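Local coordinates for tRNA-5-methyluridine(54) 2-sulfurtransferase (Pyrococcus horikoshii, PDB 3VRH), which catalyses the ATP-dependent 2-thiolation of 5-methyluridine 54 in the T loop of tRNA, a modification that stabilises tRNA at high temperature, at residues G57-V62 with G154-D159. Sequence-based numbering, arbitrary orientation.
Sequences GKDSAV and GHNLDD. With BCN (bicine), chain D.
The PP-loop of this ATP-binding fold, which leads into helix 58-69, meets the turn before helix 157-169 where Asp59 reaches Gly154 and Asn156 and the Ser60 backbone lies against Gly154, beside a bound bicine. A glycine suits position 154: Ser60 CA lies only 4.4 Å from Gly154 CA, and a CB there would run into the backbone of Asp59 and Ser60; Gly154 is also an ATP-binding residue of the enzyme. Asp59 packs its CB 3.4 Å from Gly154 O, and its CG, anti to the carbonyl carbon (chi1 -55°), carries the carboxylate on to Asn156. There Asn156 ND2 gives OD1 of Asp59 a weak, bent hydrogen bond of 3.1 Å, with the amide and carboxylate planes 64° apart. The other oxygen, OD2, takes a salt bridge from Lys58 NZ, which also pairs with Glu201. Replacing Asp59 by alanine would remove the carboxylate, and is likely to leave Lys58 NZ without this neighbouring charge and Asn156 ND2 without this acceptor. Asparagine suits this N-cap because its amide works at both ends, ND2 donating to Asp59 and OD1 accepting from Asp159 N; in return Asp159 OD2 accepts from the backbone N of Asn156 at 2.9 Å, completing a capping box next to the pocket. In that pocket bicine O4 is gripped by two groups of Ser60: the backbone N donates to it nearly straight (168°), and OG accepts from it at 2.7 Å.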
ATOM      1  N   GLY A  57      -6.634  -7.137  26.159  1.00 23.37           N
ATOM      2  CA  GLY A  57      -7.260  -6.404  25.056  1.00 22.11           C
ATOM      3  C   GLY A  57      -8.491  -7.123  24.530  1.00 23.08           C
ATOM      4  O   GLY A  57      -8.720  -8.297  24.847  1.00 24.90           O
ATOM      5  N   LYS A  58      -9.309  -6.433  23.746  1.00 21.19           N
ATOM      6  CA  LYS A  58     -10.572  -7.023  23.277  1.00 22.66           C
ATOM      7  C   LYS A  58     -10.370  -8.220  22.332  1.00 21.22           C
ATOM      8  O   LYS A  58     -11.197  -9.128  22.295  1.00 22.13           O
ATOM      9  CB  LYS A  58     -11.423  -5.972  22.548  1.00 22.06           C
ATOM     10  CG  LYS A  58     -10.794  -5.521  21.205  1.00 19.14           C
ATOM     11  CD  LYS A  58     -11.569  -4.417  20.513  1.00 21.59           C
ATOM     12  CE  LYS A  58     -10.962  -4.094  19.146  1.00 21.80           C
ATOM     13  NZ  LYS A  58      -9.529  -3.645  19.227  1.00 22.57           N
ATOM     14  N   ASP A  59      -9.287  -8.200  21.558  1.00 19.67           N
ATOM     15  CA  ASP A  59      -9.136  -9.119  20.430  1.00 21.60           C
ATOM     16  C   ASP A  59      -8.795 -10.540  20.877  1.00 24.65           C
ATOM     17  O   ASP A  59      -9.422 -11.502  20.447  1.00 19.21           O
ATOM     18  CB  ASP A  59      -8.103  -8.576  19.442  1.00 19.13           C
ATOM     19  CG  ASP A  59      -8.447  -7.154  18.978  1.00 24.55           C
ATOM     20  OD1 ASP A  59      -9.419  -7.009  18.206  1.00 26.44           O
ATOM     21  OD2 ASP A  59      -7.795  -6.188  19.419  1.00 25.02           O
ATOM     22  N   SER A  60      -7.796 -10.656  21.740  1.00 20.44           N
ATOM     23  CA  SER A  60      -7.464 -11.934  22.317  1.00 23.36           C
ATOM     24  C   SER A  60      -8.584 -12.415  23.245  1.00 21.45           C
ATOM     25  O   SER A  60      -8.831 -13.613  23.348  1.00 23.16           O
ATOM     26  CB  SER A  60      -6.125 -11.852  23.051  1.00 26.06           C
ATOM     27  OG  SER A  60      -6.094 -10.770  23.960  1.00 27.13           O
ATOM     28  N   ALA A  61      -9.284 -11.487  23.897  1.00 19.16           N
ATOM     29  CA  ALA A  61     -10.393 -11.863  24.761  1.00 19.84           C
ATOM     30  C   ALA A  61     -11.530 -12.512  23.989  1.00 20.83           C
ATOM     31  O   ALA A  61     -12.075 -13.526  24.409  1.00 20.47           O
ATOM     32  CB  ALA A  61     -10.917 -10.654  25.532  1.00 17.83           C
ATOM     33  N   VAL A  62     -11.913 -11.894  22.876  1.00 22.37           N
ATOM     34  CA  VAL A  62     -13.007 -12.397  22.058  1.00 22.68           C
ATOM     35  C   VAL A  62     -12.566 -13.716  21.410  1.00 23.94           C
ATOM     36  O   VAL A  62     -13.365 -14.642  21.235  1.00 22.22           O
ATOM     37  CB  VAL A  62     -13.428 -11.329  20.987  1.00 24.69           C
ATOM     38  CG1 VAL A  62     -14.243 -11.948  19.849  1.00 20.27           C
ATOM     39  CG2 VAL A  62     -14.216 -10.197  21.656  1.00 26.95           C
ATOM     40  N   GLY A 154      -5.521 -12.900  18.211  1.00 19.87           N
ATOM     41  CA  GLY A 154      -6.757 -12.166  17.994  1.00 22.59           C
ATOM     42  C   GLY A 154      -6.767 -11.192  16.816  1.00 24.44           C
ATOM     43  O   GLY A 154      -7.717 -10.434  16.648  1.00 23.80           O
ATOM     44  N   HIS A 155      -5.717 -11.226  16.003  1.00 20.90           N
ATOM     45  CA  HIS A 155      -5.631 -10.408  14.792  1.00 24.83           C
ATOM     46  C   HIS A 155      -6.867 -10.555  13.927  1.00 23.04           C
ATOM     47  O   HIS A 155      -7.241 -11.656  13.531  1.00 24.65           O
ATOM     48  CB  HIS A 155      -4.412 -10.812  13.963  1.00 27.41           C
ATOM     49  CG  HIS A 155      -3.107 -10.648  14.678  1.00 27.39           C
ATOM     50  ND1 HIS A 155      -2.714 -11.472  15.712  1.00 25.65           N
ATOM     51  CD2 HIS A 155      -2.093  -9.768  14.491  1.00 29.33           C
ATOM     52  CE1 HIS A 155      -1.521 -11.098  16.143  1.00 26.98           C
ATOM     53  NE2 HIS A 155      -1.121 -10.066  15.420  1.00 33.13           N
ATOM     54  N   ASN A 156      -7.514  -9.438  13.653  1.00 23.62           N
ATOM     55  CA  ASN A 156      -8.720  -9.443  12.848  1.00 23.99           C
ATOM     56  C   ASN A 156      -8.430  -8.845  11.471  1.00 23.92           C
ATOM     57  O   ASN A 156      -7.274  -8.529  11.160  1.00 23.17           O
ATOM     58  CB  ASN A 156      -9.851  -8.697  13.586  1.00 21.48           C
ATOM     59  CG  ASN A 156      -9.516  -7.229  13.839  1.00 25.48           C
ATOM     60  OD1 ASN A 156      -9.106  -6.506  12.921  1.00 24.84           O
ATOM     61  ND2 ASN A 156      -9.679  -6.786  15.083  1.00 20.10           N
ATOM     62  N   LEU A 157      -9.464  -8.683  10.653  1.00 24.63           N
ATOM     63  CA  LEU A 157      -9.260  -8.239   9.274  1.00 24.55           C
ATOM     64  C   LEU A 157      -8.527  -6.897   9.217  1.00 23.87           C
ATOM     65  O   LEU A 157      -7.597  -6.722   8.415  1.00 24.15           O
ATOM     66  CB  LEU A 157     -10.590  -8.157   8.522  1.00 22.60           C
ATOM     67  CG  LEU A 157     -10.494  -7.802   7.036  1.00 26.24           C
ATOM     68  CD1 LEU A 157      -9.647  -8.828   6.281  1.00 22.65           C
ATOM     69  CD2 LEU A 157     -11.880  -7.719   6.431  1.00 28.80           C
ATOM     70  N   ASP A 158      -8.943  -5.963  10.074  1.00 25.20           N
ATOM     71  CA  ASP A 158      -8.326  -4.635  10.138  1.00 24.89           C
ATOM     72  C   ASP A 158      -6.856  -4.679  10.542  1.00 25.05           C
ATOM     73  O   ASP A 158      -6.039  -3.919  10.019  1.00 24.76           O
ATOM     74  CB  ASP A 158      -9.116  -3.692  11.052  1.00 24.41           C
ATOM     75  CG  ASP A 158     -10.535  -3.449  10.556  1.00 29.95           C
ATOM     76  OD1 ASP A 158     -11.449  -4.208  10.922  1.00 29.44           O
ATOM     77  OD2 ASP A 158     -10.747  -2.493   9.791  1.00 37.74           O
ATOM     78  N   ASP A 159      -6.510  -5.577  11.453  1.00 22.12           N
ATOM     79  CA  ASP A 159      -5.103  -5.786  11.796  1.00 26.48           C
ATOM     80  C   ASP A 159      -4.283  -6.263  10.609  1.00 25.83           C
ATOM     81  O   ASP A 159      -3.224  -5.697  10.325  1.00 25.00           O
ATOM     82  CB  ASP A 159      -4.960  -6.766  12.960  1.00 27.84           C
ATOM     83  CG  ASP A 159      -5.674  -6.279  14.195  1.00 29.83           C
ATOM     84  OD1 ASP A 159      -5.518  -5.078  14.489  1.00 28.01           O
ATOM     85  OD2 ASP A 159      -6.419  -7.061  14.835  1.00 28.97           O
TER
HETATM   86  N1  BCN D 403      -3.567 -10.030  20.181  1.00 36.46           N
HETATM   87  C1  BCN D 403      -4.342  -9.439  19.015  1.00 32.83           C
HETATM   88  C2  BCN D 403      -3.688  -8.287  18.351  1.00 32.96           C
HETATM   89  O21 BCN D 403      -2.433  -8.218  18.401  1.00 40.94           O
HETATM   90  O22 BCN D 403      -4.369  -7.401  17.787  1.00 39.83           O
HETATM   91  C3  BCN D 403      -3.931  -9.364  21.461  1.00 37.46           C
HETATM   92  C4  BCN D 403      -5.253  -8.571  21.535  1.00 37.24           C
HETATM   93  O4  BCN D 403      -5.896  -8.504  22.551  1.00 24.87           O
HETATM   94  C5  BCN D 403      -3.849 -11.461  20.284  1.00 23.14           C
HETATM   95  C6  BCN D 403      -2.952 -12.184  21.194  1.00 34.77           C
HETATM   96  O6  BCN D 403      -2.870 -13.367  21.159  1.00 33.52           O